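Local coordinates for DUF327 domain-containing protein (Thermotoga maritima MSB8, PDB 2P61) that is of unknown function, belongs to the DUF327 family and folds as an antiparallel bundle of four helices, at residues F49-L53 with L89-K93; E59-G64 with R78-I83; L67-P71 with L138-I142. One frame throughout, in Å; residues are numbered along the deposited sequence.

Contacts 1 and 2 are two levels of the same antiparallel hairpin, helix 37-69 with helix 73-95, and contact 2 lies nested inside the loop that contact 1 closes. Their centres are 16 Å apart. At contact 2, the level closer to the turn, the segment axes approach to 8.6 Å; at contact 1, only to 10.7 Å. Contact 3 brings helix 138-153 against the C-terminal end of helix 37-69. It sits 26 Å from contact 1, centre to centre, on the opposite side of the chain's centre, but only 11 Å from contact 2, which it touches: Tyr79 CD2 lies 3.8 Å from Leu67 CD2, and Gly64 O 3.7 Å from Ile142 CD1.

Contact 1 (F49-L53 with L89-K93)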
# COMPACT_ATOMS: atom_id res chain seq x y z
N PHE A 49 -14.92 7.22 4.01
CA PHE A 49 -14.09 6.46 3.13
C PHE A 49 -12.67 7.03 3.19
O PHE A 49 -11.72 6.28 3.29
CB PHE A 49 -14.67 6.43 1.70
CG PHE A 49 -13.78 5.76 0.70
CD1 PHE A 49 -13.78 4.38 0.56
CD2 PHE A 49 -12.91 6.52 -0.10
CE1 PHE A 49 -12.95 3.76 -0.35
CE2 PHE A 49 -12.04 5.89 -1.02
CZ PHE A 49 -12.07 4.50 -1.15
N GLU A 50 -12.55 8.35 3.18
CA GLU A 50 -11.31 9.07 3.49
C GLU A 50 -10.55 8.70 4.80
O GLU A 50 -9.31 8.75 4.82
CB GLU A 50 -11.61 10.57 3.54
CG GLU A 50 -11.38 11.32 2.26
CD GLU A 50 -11.21 10.44 1.05
OE1 GLU A 50 -10.07 10.32 0.58
OE2 GLU A 50 -12.23 9.88 0.58
N LYS A 51 -11.28 8.36 5.86
CA LYS A 51 -10.67 7.89 7.13
C LYS A 51 -10.24 6.44 7.05
O LYS A 51 -9.22 6.03 7.63
CB LYS A 51 -11.60 8.10 8.35
CG LYS A 51 -11.50 6.97 9.43
CD LYS A 51 -11.85 7.47 10.87
CE LYS A 51 -12.15 6.32 11.93
NZ LYS A 51 -13.10 5.25 11.46
N LEU A 52 -11.06 5.67 6.35
CA LEU A 52 -10.68 4.31 6.03
C LEU A 52 -9.36 4.29 5.26
O LEU A 52 -8.48 3.53 5.59
CB LEU A 52 -11.75 3.62 5.23
CG LEU A 52 -12.75 2.71 5.92
CD1 LEU A 52 -12.94 1.63 4.87
CD2 LEU A 52 -12.33 2.08 7.25
N LEU A 53 -9.26 5.13 4.24
CA LEU A 53 -8.16 5.13 3.29
C LEU A 53 -6.84 5.64 3.90
O LEU A 53 -5.78 5.02 3.73
CB LEU A 53 -8.55 5.96 2.08
CG LEU A 53 -7.55 6.20 0.95
CD1 LEU A 53 -7.05 4.96 0.15
CD2 LEU A 53 -8.20 7.23 0.04
N LEU A 89 -8.96 0.14 -1.69
CA LEU A 89 -9.55 1.41 -1.42
C LEU A 89 -9.23 2.44 -2.48
O LEU A 89 -10.15 3.01 -3.00
CB LEU A 89 -9.21 1.90 -0.03
CG LEU A 89 -9.89 1.10 1.08
CD1 LEU A 89 -8.87 0.90 2.27
CD2 LEU A 89 -11.14 1.86 1.49
N ILE A 90 -7.96 2.67 -2.82
CA ILE A 90 -7.57 3.61 -3.89
C ILE A 90 -8.14 3.26 -5.28
O ILE A 90 -8.48 4.19 -6.01
CB ILE A 90 -6.01 3.82 -4.03
CG1 ILE A 90 -5.67 5.23 -4.54
CG2 ILE A 90 -5.37 2.73 -4.91
CD1 ILE A 90 -5.53 6.28 -3.44
N GLU A 91 -8.22 1.98 -5.65
CA GLU A 91 -8.95 1.61 -6.86
C GLU A 91 -10.30 2.29 -6.84
O GLU A 91 -10.57 3.10 -7.74
CB GLU A 91 -9.22 0.11 -6.97
CG GLU A 91 -8.45 -0.53 -8.10
CD GLU A 91 -9.13 -1.78 -8.70
OE1 GLU A 91 -10.40 -1.81 -8.80
OE2 GLU A 91 -8.37 -2.71 -9.10
N LYS A 92 -11.12 1.96 -5.82
CA LYS A 92 -12.44 2.53 -5.66
C LYS A 92 -12.37 4.02 -5.87
O LYS A 92 -12.96 4.53 -6.79
CB LYS A 92 -13.08 2.18 -4.31
CG LYS A 92 -13.41 0.68 -4.13
CD LYS A 92 -14.42 0.44 -2.96
CE LYS A 92 -14.32 -1.02 -2.30
NZ LYS A 92 -14.68 -1.10 -0.77
N LYS A 93 -11.60 4.75 -5.10
CA LYS A 93 -11.50 6.17 -5.34
C LYS A 93 -11.10 6.56 -6.78
O LYS A 93 -11.70 7.44 -7.38
CB LYS A 93 -10.59 6.86 -4.32
CG LYS A 93 -10.82 8.34 -4.34
CD LYS A 93 -9.72 9.17 -3.70
CE LYS A 93 -10.31 10.53 -3.26
NZ LYS A 93 -9.73 11.06 -1.98
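Two helical segments run in roughly opposite directions here, 143° between their N-to-C directions and a signed crossing angle of -143°, with axes 10.7 Å apart at closest approach. The closest CA pair, Leu53 and Leu89, is 6.2 Å apart. At that spacing the gap has to be filled by long side chains, and Phe49 does much of the work. Its t rotamer carries the ring over to helix 73-95, where CZ comes within 3.1 Å of Leu89 O and CE2 within 3.7 Å of Lys93 CB. Both neighbours lie near the ring plane, so Phe49 presents its edge to Leu89 O and Lys93 CB.

Leu89 answers from the other side. Its CD2 is 3.2 Å from Phe49 CE1 and 3.8 Å from Leu52 CD1, while its CB meets Leu53 CD1 at 3.7 Å. Leu53 also reaches Ile90, CD1 to CD1 at 4.1 Å; the CA-CB bond of Ile90 points away from helix 37-69, and its side chain touches Leu110 on helix 105-129.

The polar part is a single salt bridge. Lys93 stretches out past the apolar patch, and its NZ donates a hydrogen bond to Glu50 OE1 at 2.7 Å. Glu50 starts out pointing away, so it is the bend of its side chain that brings the carboxylate round.

With apolar side chains between the helices and an ion pair bordering them, this is an antiparallel helical hairpin of a four-helix bundle, here more widely spaced than nearer the turn.

Contact 2 (E59-G64 with R78-I83)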
# COMPACT_ATOMS: atom_id res chain seq x y z
N GLU A 59 -1.30 1.81 8.06
CA GLU A 59 -1.01 0.41 8.38
C GLU A 59 0.05 -0.08 7.42
O GLU A 59 0.87 -0.90 7.80
CB GLU A 59 -2.27 -0.50 8.47
CG GLU A 59 -2.08 -2.00 9.02
CD GLU A 59 -1.41 -2.10 10.45
OE1 GLU A 59 -0.95 -3.24 10.81
OE2 GLU A 59 -1.33 -1.09 11.26
N VAL A 60 0.07 0.42 6.19
CA VAL A 60 1.18 0.11 5.25
C VAL A 60 2.59 0.57 5.78
O VAL A 60 3.59 -0.19 5.64
CB VAL A 60 1.04 0.78 3.91
CG1 VAL A 60 2.22 0.46 3.09
CG2 VAL A 60 -0.31 0.33 3.16
N ILE A 61 2.67 1.80 6.35
CA ILE A 61 3.90 2.33 6.87
C ILE A 61 4.20 1.58 8.16
O ILE A 61 5.32 1.10 8.33
CB ILE A 61 3.85 3.80 7.34
CG1 ILE A 61 3.28 4.84 6.36
CG2 ILE A 61 5.27 4.21 7.78
CD1 ILE A 61 3.94 4.88 5.03
N ASP A 62 3.21 1.47 9.07
CA ASP A 62 3.43 0.90 10.42
C ASP A 62 3.98 -0.51 10.32
O ASP A 62 4.97 -0.84 10.97
CB ASP A 62 2.20 1.03 11.35
CG ASP A 62 2.30 0.18 12.67
OD1 ASP A 62 3.32 -0.54 12.88
OD2 ASP A 62 1.34 0.19 13.52
N SER A 63 3.38 -1.37 9.48
CA SER A 63 3.89 -2.75 9.26
C SER A 63 5.18 -2.90 8.36
O SER A 63 5.91 -3.97 8.47
CB SER A 63 2.79 -3.61 8.63
OG SER A 63 2.27 -3.02 7.39
N GLY A 64 5.41 -1.92 7.42
CA GLY A 64 6.70 -1.79 6.68
C GLY A 64 7.75 -1.65 7.79
O GLY A 64 8.64 -2.53 7.97
N ARG A 78 1.51 -9.02 7.43
CA ARG A 78 0.88 -7.82 7.94
C ARG A 78 1.15 -6.85 6.78
O ARG A 78 0.24 -6.03 6.42
CB ARG A 78 1.61 -7.36 9.21
CG ARG A 78 0.78 -6.56 10.23
CD ARG A 78 1.66 -5.83 11.41
NE ARG A 78 1.09 -4.50 11.66
CZ ARG A 78 1.51 -3.61 12.55
NH1 ARG A 78 2.55 -3.87 13.36
NH2 ARG A 78 0.91 -2.41 12.61
N TYR A 79 2.37 -6.99 6.17
CA TYR A 79 2.82 -6.03 5.11
C TYR A 79 2.03 -6.09 3.77
O TYR A 79 1.47 -5.07 3.28
CB TYR A 79 4.36 -6.10 4.83
CG TYR A 79 4.92 -4.86 4.04
CD1 TYR A 79 4.62 -3.55 4.46
CD2 TYR A 79 5.68 -4.99 2.87
CE1 TYR A 79 5.05 -2.41 3.74
CE2 TYR A 79 6.15 -3.88 2.16
CZ TYR A 79 5.85 -2.59 2.62
OH TYR A 79 6.32 -1.43 1.97
N LYS A 80 2.13 -7.28 3.15
CA LYS A 80 1.42 -7.70 1.95
C LYS A 80 -0.05 -7.48 2.12
O LYS A 80 -0.66 -6.91 1.25
CB LYS A 80 1.70 -9.17 1.74
CG LYS A 80 3.18 -9.49 1.47
CD LYS A 80 3.33 -10.40 0.29
CE LYS A 80 4.59 -11.22 0.33
NZ LYS A 80 4.96 -11.56 -1.12
N ASN A 81 -0.64 -7.93 3.25
CA ASN A 81 -2.07 -7.67 3.52
C ASN A 81 -2.43 -6.18 3.52
O ASN A 81 -3.36 -5.75 2.85
CB ASN A 81 -2.57 -8.30 4.84
CG ASN A 81 -2.58 -9.84 4.79
OD1 ASN A 81 -2.59 -10.52 3.72
ND2 ASN A 81 -2.59 -10.42 5.98
N ALA A 82 -1.70 -5.40 4.29
CA ALA A 82 -1.90 -3.99 4.42
C ALA A 82 -1.81 -3.36 3.08
O ALA A 82 -2.64 -2.53 2.74
CB ALA A 82 -0.84 -3.45 5.31
N ILE A 83 -0.84 -3.73 2.27
CA ILE A 83 -0.75 -3.14 0.93
C ILE A 83 -1.90 -3.58 0.04
O ILE A 83 -2.34 -2.74 -0.77
CB ILE A 83 0.55 -3.47 0.23
CG1 ILE A 83 1.67 -2.65 0.83
CG2 ILE A 83 0.43 -3.26 -1.22
CD1 ILE A 83 3.03 -3.02 0.25
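Charge comes first: Arg78 lies across helix 37-69 in a salt-bridge network with Glu59 and Asp62, two carboxylates one helical turn apart. Its NE and NH2 donate to Glu59 OE1 at 2.5 and 2.7 Å, NH2 also reaches Glu59 OE2 at 2.9 Å, and a weak hydrogen bond runs from NH2 to Asp62 OD2 at 2.8 Å. Ser63 CB sits under one face of the guanidinium.

Close packing follows. The segment axes approach to 8.6 Å with 167° between N-to-C directions, nearly antiparallel, setting Val60 opposite Ala82 (CA-CA 5.2 Å) and Ser63 opposite Tyr79 (5.4 Å). Small residues allow this: Ser63 OG, hydrogen-bonded to Glu59 O at 2.6 Å, rests 3.8 Å from Ala82 CB, and Gly64 CA is 3.4 Å from Tyr79 CE1. Val60 CG1 meets Ile83 CG1 at 3.9 Å.

Tyr79 OH hydrogen-bonds Asn146 on helix 138-153. This is the closely packed, turn-proximal part of an antiparallel alpha-helical hairpin: Val60, Tyr79 and Ile83 face the four-helix bundle core, the charges its margin.

Contact 3 (L67-P71 with L138-I142); sequences LVRSP and LAARI
Helix 37-69 ends inside the first segment: residues 67-69 are helical, Ser70 leaves the helix at phi/psi -138/111, and Pro71 follows at -80/64. Residues 138-142 form the first turn and a bit of helix 138-153, running roughly opposite to helix 37-69, with the CA atoms of Val68 and Ala139 5.8 Å apart.

Leu138 (t, p) is the main bump. Its CD2 enters the hollow left where the helix gives way to the loop, 3.8 Å from Pro71 CB and 4.3 Å from both Val68 CA and Leu67 O. First and last helices thus meet side by side, as in an up-and-down four-helix bundle; Leu138 also touches Leu124 on helix 105-129.

One turn on, Ile142 (m, t) pushes CD1 into the notch between Leu67 CD2 (3.7 Å) and Val68 CG2 (3.3 Å). Val68, rotamer t, sets CG1 4.0 Å from Ala139 CB, a small side chain at the exposed margin. Leu67 (t, p) turns its CD2 inward, where it lies 4.4 Å from Leu138 CD1 and packs against Tyr79.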
# COMPACT_ATOMS: atom_id res chain seq x y z
N LEU A 67 8.17 -4.70 9.77
CA LEU A 67 8.81 -5.80 9.03
C LEU A 67 10.31 -5.58 9.17
O LEU A 67 11.02 -6.52 9.52
CB LEU A 67 8.35 -5.90 7.59
CG LEU A 67 9.05 -6.80 6.56
CD1 LEU A 67 9.01 -8.35 6.87
CD2 LEU A 67 8.46 -6.44 5.09
N VAL A 68 10.77 -4.32 9.02
CA VAL A 68 12.21 -3.93 9.08
C VAL A 68 12.93 -4.31 10.37
O VAL A 68 14.09 -4.67 10.31
CB VAL A 68 12.40 -2.38 8.78
CG1 VAL A 68 13.86 -1.93 8.79
CG2 VAL A 68 11.84 -2.09 7.42
N ARG A 69 12.23 -4.22 11.49
CA ARG A 69 12.69 -4.49 12.86
C ARG A 69 12.83 -5.98 13.07
O ARG A 69 13.83 -6.43 13.60
CB ARG A 69 11.70 -3.89 13.88
CG ARG A 69 11.52 -2.37 13.76
CD ARG A 69 10.86 -1.56 14.97
NE ARG A 69 11.24 -1.88 16.35
CZ ARG A 69 12.10 -1.20 17.15
NH1 ARG A 69 12.82 -0.13 16.75
NH2 ARG A 69 12.30 -1.64 18.38
N SER A 70 11.84 -6.77 12.68
CA SER A 70 12.05 -8.25 12.61
C SER A 70 11.43 -8.87 11.36
O SER A 70 10.19 -8.94 11.23
CB SER A 70 11.55 -8.97 13.89
OG SER A 70 10.17 -8.72 14.12
N PRO A 71 12.29 -9.35 10.43
CA PRO A 71 11.72 -9.73 9.18
C PRO A 71 11.09 -11.12 9.33
O PRO A 71 11.53 -12.09 8.73
CB PRO A 71 12.93 -9.73 8.24
CG PRO A 71 14.10 -9.38 9.09
CD PRO A 71 13.73 -9.64 10.46
N LEU A 138 16.72 -4.37 3.10
CA LEU A 138 15.32 -4.33 3.44
C LEU A 138 14.72 -2.99 3.84
O LEU A 138 13.62 -2.73 3.43
CB LEU A 138 15.00 -5.38 4.50
CG LEU A 138 13.56 -5.56 4.97
CD1 LEU A 138 12.62 -5.97 3.86
CD2 LEU A 138 13.58 -6.62 6.08
N ALA A 139 15.38 -2.14 4.65
CA ALA A 139 14.86 -0.86 5.00
C ALA A 139 14.60 -0.18 3.69
O ALA A 139 13.49 0.28 3.48
CB ALA A 139 15.81 -0.12 5.79
N ALA A 140 15.57 -0.20 2.74
CA ALA A 140 15.44 0.60 1.48
C ALA A 140 14.42 0.06 0.49
O ALA A 140 13.82 0.83 -0.23
CB ALA A 140 16.74 0.74 0.78
N ARG A 141 14.29 -1.26 0.38
CA ARG A 141 13.18 -1.91 -0.35
C ARG A 141 11.86 -1.42 0.19
O ARG A 141 10.94 -1.23 -0.58
CB ARG A 141 13.23 -3.41 -0.15
CG ARG A 141 14.32 -3.98 -0.96
CD ARG A 141 14.24 -5.46 -1.01
NE ARG A 141 15.37 -5.95 -1.77
CZ ARG A 141 15.35 -6.10 -3.07
NH1 ARG A 141 14.22 -5.89 -3.76
NH2 ARG A 141 16.44 -6.50 -3.67
N ILE A 142 11.77 -1.18 1.50
CA ILE A 142 10.52 -0.65 2.01
C ILE A 142 10.28 0.89 1.86
O ILE A 142 9.15 1.32 1.62
CB ILE A 142 10.34 -1.17 3.43
CG1 ILE A 142 10.04 -2.69 3.37
CG2 ILE A 142 9.26 -0.44 4.16
CD1 ILE A 142 10.30 -3.30 4.72